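Enoyl-CoA hydratase/isomerase family protein (Ruegeria pomeroyi, PDB 3L3S) is a crotonase-superfamily protein, built as a dimer of trimers, that probably acts as a hydro-lyase on acyl-CoA substrates in fatty acid metabolism. Local coordinates at residues G23-P26 and A27-L30; A37-D40 and A41-R44; F85-D88 and L89-C93; A176-A179 and L180-L184. All coordinates share one frame; numbering follows the deposited sequence.

Contact 1. Residues G23-P26 and A27-L30; sequences GRAP and AHPL
The imidazole of H28 turns back on the backbone of G23 and is held there by a hydrogen bond. H28 CG stands beside the backbone N (chi1 -53°), which points the ring at G23 O. ND1 donates to G23 O at 2.8 Å, nearly straight at 168°. The acceptor lies in the plane of the ring. Relative to the carbonyl, the ring nitrogen sits 53° out of plane. A second bond, from H28 N to R24 O at 3.2 Å, is weak. H28 CA adds a CA-H...O contact to G23 O at 3.5 Å, so this oxygen is approached twice by the same residue. The other ring nitrogen, NE2, is hydrogen-bonded to P59 O. With both nitrogens bound, the rotation of the ring is fixed. Both face carbonyl oxygens, which would favour a doubly protonated ring.

Van der Waals contacts surround these bonds. P26 O lies over one face of the imidazole, offset toward the rim, 3.2 Å from H28 CD2. A25 CA approaches H28 CE1 obliquely at 3.9 Å. The ring of P29 meets R24, with P29 CD 3.9 Å from R24 CB.

The chain makes a tight loop here, with a cis peptide bond before P26. It leads from strand 17-22 to helix 32-45. A27 and L30 pair through their backbones with A65 and G66, which follow strand 62-64.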
loop_
_atom_site.group_PDB
_atom_site.type_symbol
_atom_site.label_atom_id
_atom_site.label_comp_id
_atom_site.label_asym_id
_atom_site.label_seq_id
_atom_site.Cartn_x
_atom_site.Cartn_y
_atom_site.Cartn_z
ATOM N N GLY B 23 25.973 -7.620 -18.594
ATOM C CA GLY B 23 26.914 -7.153 -19.600
ATOM C C GLY B 23 26.266 -6.200 -20.596
ATOM O O GLY B 23 25.252 -5.566 -20.282
ATOM N N ARG B 24 26.844 -6.121 -21.799
ATOM C CA ARG B 24 26.369 -5.267 -22.900
ATOM C C ARG B 24 26.325 -3.789 -22.505
ATOM O O ARG B 24 25.314 -3.095 -22.703
ATOM C CB ARG B 24 24.998 -5.745 -23.435
ATOM C CG ARG B 24 25.004 -7.058 -24.196
ATOM C CD ARG B 24 25.340 -6.850 -25.676
ATOM N NE ARG B 24 25.150 -8.063 -26.474
ATOM C CZ ARG B 24 26.030 -9.059 -26.570
ATOM N NH1 ARG B 24 27.183 -9.004 -25.914
ATOM N NH2 ARG B 24 25.759 -10.112 -27.330
ATOM N N ALA B 25 27.439 -3.335 -21.924
ATOM C CA ALA B 25 27.651 -1.955 -21.480
ATOM C C ALA B 25 27.424 -0.965 -22.633
ATOM O O ALA B 25 27.688 -1.303 -23.787
ATOM C CB ALA B 25 29.066 -1.819 -20.926
ATOM N N PRO B 26 26.897 0.248 -22.352
ATOM C CA PRO B 26 26.462 0.833 -21.077
ATOM C C PRO B 26 24.993 0.664 -20.681
ATOM O O PRO B 26 24.680 0.633 -19.493
ATOM C CB PRO B 26 26.799 2.302 -21.270
ATOM C CG PRO B 26 26.413 2.520 -22.699
ATOM C CD PRO B 26 26.973 1.294 -23.393
ATOM N N ALA B 27 24.116 0.543 -21.680
ATOM C CA ALA B 27 22.669 0.425 -21.487
ATOM C C ALA B 27 22.143 -0.872 -20.864
ATOM O O ALA B 27 21.006 -0.899 -20.381
ATOM C CB ALA B 27 21.952 0.717 -22.800
ATOM N N HIS B 28 22.978 -1.926 -20.873
ATOM C CA HIS B 28 22.662 -3.276 -20.349
ATOM C C HIS B 28 21.251 -3.696 -20.808
ATOM O O HIS B 28 20.406 -4.055 -19.980
ATOM C CB HIS B 28 22.749 -3.308 -18.810
ATOM C CG HIS B 28 24.044 -2.809 -18.258
ATOM N ND1 HIS B 28 25.258 -3.379 -18.571
ATOM C CD2 HIS B 28 24.315 -1.790 -17.409
ATOM C CE1 HIS B 28 26.220 -2.730 -17.940
ATOM N NE2 HIS B 28 25.674 -1.762 -17.228
ATOM N N PRO B 29 20.993 -3.673 -22.140
ATOM C CA PRO B 29 19.660 -4.036 -22.606
ATOM C C PRO B 29 19.136 -5.453 -22.439
ATOM O O PRO B 29 19.873 -6.430 -22.554
ATOM C CB PRO B 29 19.701 -3.615 -24.063
ATOM C CG PRO B 29 21.061 -3.945 -24.466
ATOM C CD PRO B 29 21.877 -3.446 -23.307
ATOM N N LEU B 30 17.845 -5.521 -22.139
ATOM C CA LEU B 30 17.131 -6.775 -21.986
ATOM C C LEU B 30 16.665 -7.246 -23.363
ATOM O O LEU B 30 15.489 -7.118 -23.728
ATOM C CB LEU B 30 15.953 -6.633 -21.014
ATOM C CG LEU B 30 16.318 -6.400 -19.546
ATOM C CD1 LEU B 30 15.131 -5.903 -18.780
ATOM C CD2 LEU B 30 16.853 -7.655 -18.909
#

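Contact 2. Residues A37-D40 and A41-R44; sequences ALHD and ALRR
R43 lays its guanidinium flat over the imidazole of H39, one helical turn back. The group centres are 3.6 Å apart and the planes differ by 25°. NH2 is the atom that covers the ring face, off centre toward the rim, 3.1 Å from H39 ND1. The groups are stacked; NH2 and ND1 are not hydrogen-bonded. The R43 chain runs extended from CG to NE, which carries the guanidinium back along the helix to the ring. H39 keeps its NE2 for a hydrogen bond to D99 OD2. This pairing holds the ring in position under the arginine.

D40 stands beside the same arginine. Its OD2 is 4.2 Å from R43 NH1, beyond a salt bridge, and the carboxylate and guanidinium planes are almost perpendicular at 83°. The attraction is probably modest.

R44 takes a different course. Its chain bends at chi3 (-69°) and brings NE back to D40 O, where it makes a weak bond of 3.2 Å. R44 N also binds D40 O, at 3.2 Å, so one carbonyl receives two donors from one residue. The far end of R44 forms a salt bridge with E11.

Residues 37-44 are part of helix 32-45, the helix of the beta-alpha-beta unit between strands 17-22 and 53-58. L38 and A41 pack on strands 9-14 and 17-22, while H39 and L42 face helix 84-101.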
loop_
_atom_site.group_PDB
_atom_site.type_symbol
_atom_site.label_atom_id
_atom_site.label_comp_id
_atom_site.label_asym_id
_atom_site.label_seq_id
_atom_site.Cartn_x
_atom_site.Cartn_y
_atom_site.Cartn_z
ATOM N N ALA B 37 19.525 -15.523 -20.900
ATOM C CA ALA B 37 20.731 -15.668 -20.077
ATOM C C ALA B 37 20.412 -15.429 -18.604
ATOM O O ALA B 37 20.894 -16.159 -17.736
ATOM C CB ALA B 37 21.815 -14.709 -20.533
ATOM N N LEU B 38 19.559 -14.438 -18.339
ATOM C CA LEU B 38 19.151 -14.107 -16.974
ATOM C C LEU B 38 18.251 -15.171 -16.388
ATOM O O LEU B 38 18.328 -15.446 -15.195
ATOM C CB LEU B 38 18.452 -12.754 -16.912
ATOM C CG LEU B 38 19.299 -11.486 -16.786
ATOM C CD1 LEU B 38 18.403 -10.278 -17.029
ATOM C CD2 LEU B 38 19.959 -11.405 -15.403
ATOM N N HIS B 39 17.445 -15.804 -17.240
ATOM C CA HIS B 39 16.534 -16.849 -16.794
ATOM C C HIS B 39 17.268 -18.165 -16.548
ATOM O O HIS B 39 16.959 -18.869 -15.590
ATOM C CB HIS B 39 15.384 -17.029 -17.786
ATOM C CG HIS B 39 14.091 -17.460 -17.162
ATOM N ND1 HIS B 39 12.906 -17.470 -17.862
ATOM C CD2 HIS B 39 13.801 -17.951 -15.931
ATOM C CE1 HIS B 39 11.946 -17.958 -17.096
ATOM N NE2 HIS B 39 12.463 -18.258 -15.920
ATOM N N ASP B 40 18.274 -18.447 -17.377
ATOM C CA ASP B 40 19.092 -19.651 -17.259
ATOM C C ASP B 40 19.902 -19.610 -15.968
ATOM O O ASP B 40 20.028 -20.620 -15.276
ATOM C CB ASP B 40 20.043 -19.775 -18.455
ATOM C CG ASP B 40 19.615 -20.853 -19.431
ATOM O OD1 ASP B 40 19.295 -20.515 -20.596
ATOM O OD2 ASP B 40 19.600 -22.042 -19.031
ATOM N N ALA B 41 20.371 -18.412 -15.626
ATOM C CA ALA B 41 21.162 -18.165 -14.421
ATOM C C ALA B 41 20.314 -18.292 -13.154
ATOM O O ALA B 41 20.813 -18.678 -12.098
ATOM C CB ALA B 41 21.799 -16.779 -14.494
ATOM N N LEU B 42 19.029 -17.978 -13.290
ATOM C CA LEU B 42 18.067 -18.039 -12.200
ATOM C C LEU B 42 17.556 -19.469 -11.964
ATOM O O LEU B 42 17.388 -19.877 -10.815
ATOM C CB LEU B 42 16.903 -17.080 -12.475
ATOM C CG LEU B 42 15.794 -16.960 -11.431
ATOM C CD1 LEU B 42 16.332 -16.332 -10.150
ATOM C CD2 LEU B 42 14.670 -16.150 -12.008
ATOM N N ARG B 43 17.321 -20.215 -13.049
ATOM C CA ARG B 43 16.852 -21.609 -12.965
ATOM C C ARG B 43 17.911 -22.482 -12.308
ATOM O O ARG B 43 17.588 -23.358 -11.502
ATOM C CB ARG B 43 16.515 -22.175 -14.345
ATOM C CG ARG B 43 15.214 -21.664 -14.935
ATOM C CD ARG B 43 14.901 -22.375 -16.240
ATOM N NE ARG B 43 13.980 -21.615 -17.085
ATOM C CZ ARG B 43 14.337 -20.935 -18.172
ATOM N NH1 ARG B 43 15.606 -20.900 -18.564
ATOM N NH2 ARG B 43 13.417 -20.301 -18.888
ATOM N N ARG B 44 19.175 -22.164 -12.595
ATOM C CA ARG B 44 20.321 -22.876 -12.044
ATOM C C ARG B 44 20.577 -22.471 -10.602
ATOM O O ARG B 44 20.956 -23.306 -9.789
ATOM C CB ARG B 44 21.576 -22.630 -12.893
ATOM C CG ARG B 44 21.535 -23.284 -14.279
ATOM C CD ARG B 44 22.825 -23.082 -15.082
ATOM N NE ARG B 44 23.034 -21.695 -15.510
ATOM C CZ ARG B 44 24.091 -20.951 -15.184
ATOM N NH1 ARG B 44 25.064 -21.443 -14.416
ATOM N NH2 ARG B 44 24.164 -19.701 -15.612
#

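Contact 3. Residues F85-D88 and L89-C93; sequences FVTD and LFEAC
V86 and F90 lie side by side on the closely packed face of this helix and point the same way. V86 CG1 touches the ring at F90 CE2, 3.6 Å away. The ring also comes close to the backbone: F90 CD2 is 3.1 Å from V86 O, met obliquely. With CG set beside the backbone N (chi1 -61°), F90 turns its ring back toward V86. A nearly straight bond from F90 N to V86 O, 3.1 Å and 173°, joins the same two residues. H67 and, from a neighbouring subunit, F243 each meet the F90 ring edge-to-face. V240 of that subunit packs on V86.

L89 fits more loosely against the first turn. Its CD2 stays 4.2 Å from F85 CE2, and it comes to the phenyl ring obliquely.

T87 and E91 run alongside each other, and the methyl of T87 meets the carboxylate, CG2 to OE1 at 3.4 Å. They border the same interface, T87 on V240 and E91 on T236 of the neighbouring subunit. The T87 hydroxyl turns to R83 O. D88 and E91 are exposed. D88 OD2 forms a salt bridge with R32 of helix 32-45.

The chemistry is therefore mixed. Apolar and aromatic groups around V86 and F90, with T87 and E91 beside them, meet the second subunit, consistent with a part in trimer assembly. The acidic D88 instead links two helices within one chain through charge.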
loop_
_atom_site.group_PDB
_atom_site.type_symbol
_atom_site.label_atom_id
_atom_site.label_comp_id
_atom_site.label_asym_id
_atom_site.label_seq_id
_atom_site.Cartn_x
_atom_site.Cartn_y
_atom_site.Cartn_z
ATOM N N PHE B 85 7.918 -12.100 -32.976
ATOM C CA PHE B 85 9.133 -11.795 -32.228
ATOM C C PHE B 85 8.817 -11.008 -30.957
ATOM O O PHE B 85 9.413 -11.267 -29.913
ATOM C CB PHE B 85 10.137 -11.027 -33.105
ATOM C CG PHE B 85 11.323 -10.492 -32.351
ATOM C CD1 PHE B 85 12.345 -11.360 -31.924
ATOM C CD2 PHE B 85 11.375 -9.131 -31.981
ATOM C CE1 PHE B 85 13.406 -10.881 -31.122
ATOM C CE2 PHE B 85 12.424 -8.642 -31.183
ATOM C CZ PHE B 85 13.439 -9.521 -30.751
ATOM N N VAL B 86 7.963 -9.994 -31.077
ATOM C CA VAL B 86 7.577 -9.172 -29.934
ATOM C C VAL B 86 6.736 -9.971 -28.918
ATOM O O VAL B 86 6.873 -9.777 -27.712
ATOM C CB VAL B 86 6.948 -7.825 -30.423
ATOM C CG1 VAL B 86 5.594 -7.516 -29.795
ATOM C CG2 VAL B 86 7.932 -6.692 -30.179
ATOM N N THR B 87 5.975 -10.946 -29.420
ATOM C CA THR B 87 5.139 -11.822 -28.600
ATOM C C THR B 87 6.029 -12.802 -27.825
ATOM O O THR B 87 5.779 -13.072 -26.652
ATOM C CB THR B 87 4.098 -12.576 -29.473
ATOM O OG1 THR B 87 3.267 -11.619 -30.150
ATOM C CG2 THR B 87 3.202 -13.470 -28.632
ATOM N N ASP B 88 7.092 -13.278 -28.471
ATOM C CA ASP B 88 8.050 -14.197 -27.853
ATOM C C ASP B 88 8.881 -13.444 -26.804
ATOM O O ASP B 88 9.123 -13.965 -25.708
ATOM C CB ASP B 88 8.959 -14.814 -28.932
ATOM C CG ASP B 88 10.102 -15.624 -28.350
ATOM O OD1 ASP B 88 9.881 -16.790 -27.972
ATOM O OD2 ASP B 88 11.215 -15.073 -28.242
ATOM N N LEU B 89 9.258 -12.209 -27.148
ATOM C CA LEU B 89 10.060 -11.322 -26.303
ATOM C C LEU B 89 9.385 -11.009 -24.971
ATOM O O LEU B 89 9.951 -11.295 -23.922
ATOM C CB LEU B 89 10.394 -10.013 -27.053
ATOM C CG LEU B 89 11.193 -8.877 -26.390
ATOM C CD1 LEU B 89 12.636 -9.279 -26.142
ATOM C CD2 LEU B 89 11.150 -7.645 -27.273
ATOM N N PHE B 90 8.163 -10.484 -25.039
ATOM C CA PHE B 90 7.392 -10.118 -23.854
ATOM C C PHE B 90 6.928 -11.284 -22.973
ATOM O O PHE B 90 6.955 -11.161 -21.743
ATOM C CB PHE B 90 6.228 -9.195 -24.230
ATOM C CG PHE B 90 6.659 -7.888 -24.853
ATOM C CD1 PHE B 90 7.781 -7.181 -24.368
ATOM C CD2 PHE B 90 5.966 -7.369 -25.955
ATOM C CE1 PHE B 90 8.211 -5.970 -24.985
ATOM C CE2 PHE B 90 6.379 -6.161 -26.582
ATOM C CZ PHE B 90 7.508 -5.464 -26.094
ATOM N N GLU B 91 6.544 -12.412 -23.593
ATOM C CA GLU B 91 6.119 -13.611 -22.850
ATOM C C GLU B 91 7.292 -14.224 -22.079
ATOM O O GLU B 91 7.119 -14.728 -20.958
ATOM C CB GLU B 91 5.478 -14.657 -23.778
ATOM C CG GLU B 91 4.009 -14.360 -24.129
ATOM C CD GLU B 91 3.437 -15.198 -25.283
ATOM O OE1 GLU B 91 2.286 -14.916 -25.674
ATOM O OE2 GLU B 91 4.111 -16.117 -25.810
ATOM N N ALA B 92 8.489 -14.114 -22.661
ATOM C CA ALA B 92 9.709 -14.624 -22.038
ATOM C C ALA B 92 10.180 -13.655 -20.964
ATOM O O ALA B 92 10.743 -14.078 -19.949
ATOM C CB ALA B 92 10.787 -14.827 -23.065
ATOM N N CYS B 93 9.927 -12.363 -21.187
ATOM C CA CYS B 93 10.298 -11.328 -20.226
ATOM C C CYS B 93 9.409 -11.439 -18.994
ATOM O O CYS B 93 9.905 -11.352 -17.879
ATOM C CB CYS B 93 10.173 -9.929 -20.824
ATOM S SG CYS B 93 10.585 -8.633 -19.646
#

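Contact 4. Residues A176-A179 and L180-L184; sequences ADWA and LAAGL
W178 has CG anti to its backbone N (chi1 -177°) and its indole turned at chi2 92°, which carries the six-membered ring along the helix to A182. L184 takes the same extended first torsion, and its CD2 reaches the same ring. The two meet where a Schellman motif ends helix 176-182.

A182 CB sits over one face of the indole in a CH-pi contact, 4.2 Å from the centroid of the six-membered ring and 15° off the ring normal. L184 CD2 comes to the edge, near the ring plane, 4.3 Å from W178 CZ3. The indole is thus touched on a face and at an edge by residues on both sides of the helix end. Y174, A163 and M167 add further contacts to it.

G183 is the C-prime residue. Its positive phi turns the chain out of the helix and brings L184 back against A179. G183 N gives the motif's inner bond, a weak one of 3.4 Å to L180 O, and another weak bond to A179 O.

The reversal buries L184 beside A179, with the two CB atoms 3.9 Å apart. F137 of strand 137-138 packs on both residues, and A176 and L180 rest on I188 of strand 187-188. The outer bond of the motif runs from L184 N to A179 O, 2.8 Å long, with the donor in the carbonyl plane.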
loop_
_atom_site.group_PDB
_atom_site.type_symbol
_atom_site.label_atom_id
_atom_site.label_comp_id
_atom_site.label_asym_id
_atom_site.label_seq_id
_atom_site.Cartn_x
_atom_site.Cartn_y
_atom_site.Cartn_z
ATOM N N ALA B 176 16.456 9.636 -6.624
ATOM C CA ALA B 176 16.596 8.637 -5.565
ATOM C C ALA B 176 15.774 8.946 -4.316
ATOM O O ALA B 176 15.258 8.029 -3.667
ATOM C CB ALA B 176 18.061 8.464 -5.196
ATOM N N ASP B 177 15.646 10.235 -3.999
ATOM C CA ASP B 177 14.894 10.689 -2.835
ATOM C C ASP B 177 13.405 10.391 -2.916
ATOM O O ASP B 177 12.819 9.936 -1.932
ATOM C CB ASP B 177 15.142 12.171 -2.563
ATOM C CG ASP B 177 16.517 12.430 -1.974
ATOM O OD1 ASP B 177 17.210 13.350 -2.458
ATOM O OD2 ASP B 177 16.911 11.723 -1.023
ATOM N N TRP B 178 12.834 10.561 -4.112
ATOM C CA TRP B 178 11.412 10.313 -4.368
ATOM C C TRP B 178 11.182 8.812 -4.276
ATOM O O TRP B 178 10.168 8.374 -3.752
ATOM C CB TRP B 178 11.021 10.826 -5.769
ATOM C CG TRP B 178 9.552 10.703 -6.143
ATOM C CD1 TRP B 178 8.577 11.645 -5.953
ATOM C CD2 TRP B 178 8.908 9.581 -6.766
ATOM N NE1 TRP B 178 7.367 11.179 -6.414
ATOM C CE2 TRP B 178 7.537 9.917 -6.918
ATOM C CE3 TRP B 178 9.355 8.317 -7.215
ATOM C CZ2 TRP B 178 6.599 9.030 -7.503
ATOM C CZ3 TRP B 178 8.424 7.429 -7.799
ATOM C CH2 TRP B 178 7.060 7.796 -7.935
ATOM N N ALA B 179 12.135 8.052 -4.814
ATOM C CA ALA B 179 12.092 6.595 -4.825
ATOM C C ALA B 179 12.164 5.984 -3.437
ATOM O O ALA B 179 11.530 4.961 -3.181
ATOM C CB ALA B 179 13.187 6.047 -5.680
ATOM N N LEU B 180 12.939 6.614 -2.552
ATOM C CA LEU B 180 13.074 6.152 -1.174
ATOM C C LEU B 180 11.750 6.369 -0.432
ATOM O O LEU B 180 11.238 5.449 0.220
ATOM C CB LEU B 180 14.220 6.884 -0.458
ATOM C CG LEU B 180 14.494 6.495 1.008
ATOM C CD1 LEU B 180 14.934 5.042 1.082
ATOM C CD2 LEU B 180 15.524 7.417 1.650
ATOM N N ALA B 181 11.173 7.557 -0.619
ATOM C CA ALA B 181 9.912 7.935 0.002
ATOM C C ALA B 181 8.708 7.148 -0.540
ATOM O O ALA B 181 7.732 6.917 0.182
ATOM C CB ALA B 181 9.687 9.445 -0.158
ATOM N N ALA B 182 8.817 6.679 -1.782
ATOM C CA ALA B 182 7.738 5.932 -2.424
ATOM C C ALA B 182 7.787 4.424 -2.164
ATOM O O ALA B 182 6.777 3.737 -2.310
ATOM C CB ALA B 182 7.729 6.210 -3.925
ATOM N N GLY B 183 8.964 3.925 -1.795
ATOM C CA GLY B 183 9.146 2.509 -1.543
ATOM C C GLY B 183 9.648 1.756 -2.756
ATOM O O GLY B 183 9.473 0.547 -2.848
ATOM N N LEU B 184 10.264 2.475 -3.690
ATOM C CA LEU B 184 10.808 1.886 -4.915
ATOM C C LEU B 184 12.163 1.254 -4.601
ATOM O O LEU B 184 12.534 0.249 -5.201
ATOM C CB LEU B 184 10.897 2.957 -6.004
ATOM C CG LEU B 184 11.155 2.693 -7.488
ATOM C CD1 LEU B 184 10.232 1.593 -8.052
ATOM C CD2 LEU B 184 10.952 3.999 -8.243
#

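All four contacts are local and follow one another along the chain; none nests in or crosses another. Contact 1 closes the loop between strand 17-22 and helix 32-45. Contact 2 lies further along that helix and touches contact 1, L30 CD2 meeting L38 CD1 at 3.6 Å. Contact 3 belongs to helix 84-101, which packs beside helix 32-45; its centre is about 16 Å from that of contact 2, and it faces a neighbouring subunit. Contact 4 ends helix 176-182, on the opposite side of the chain's centre from contact 2, their centres about 29 Å apart. It leads the chain toward strand 187-188 at the edge of the six-stranded sheet.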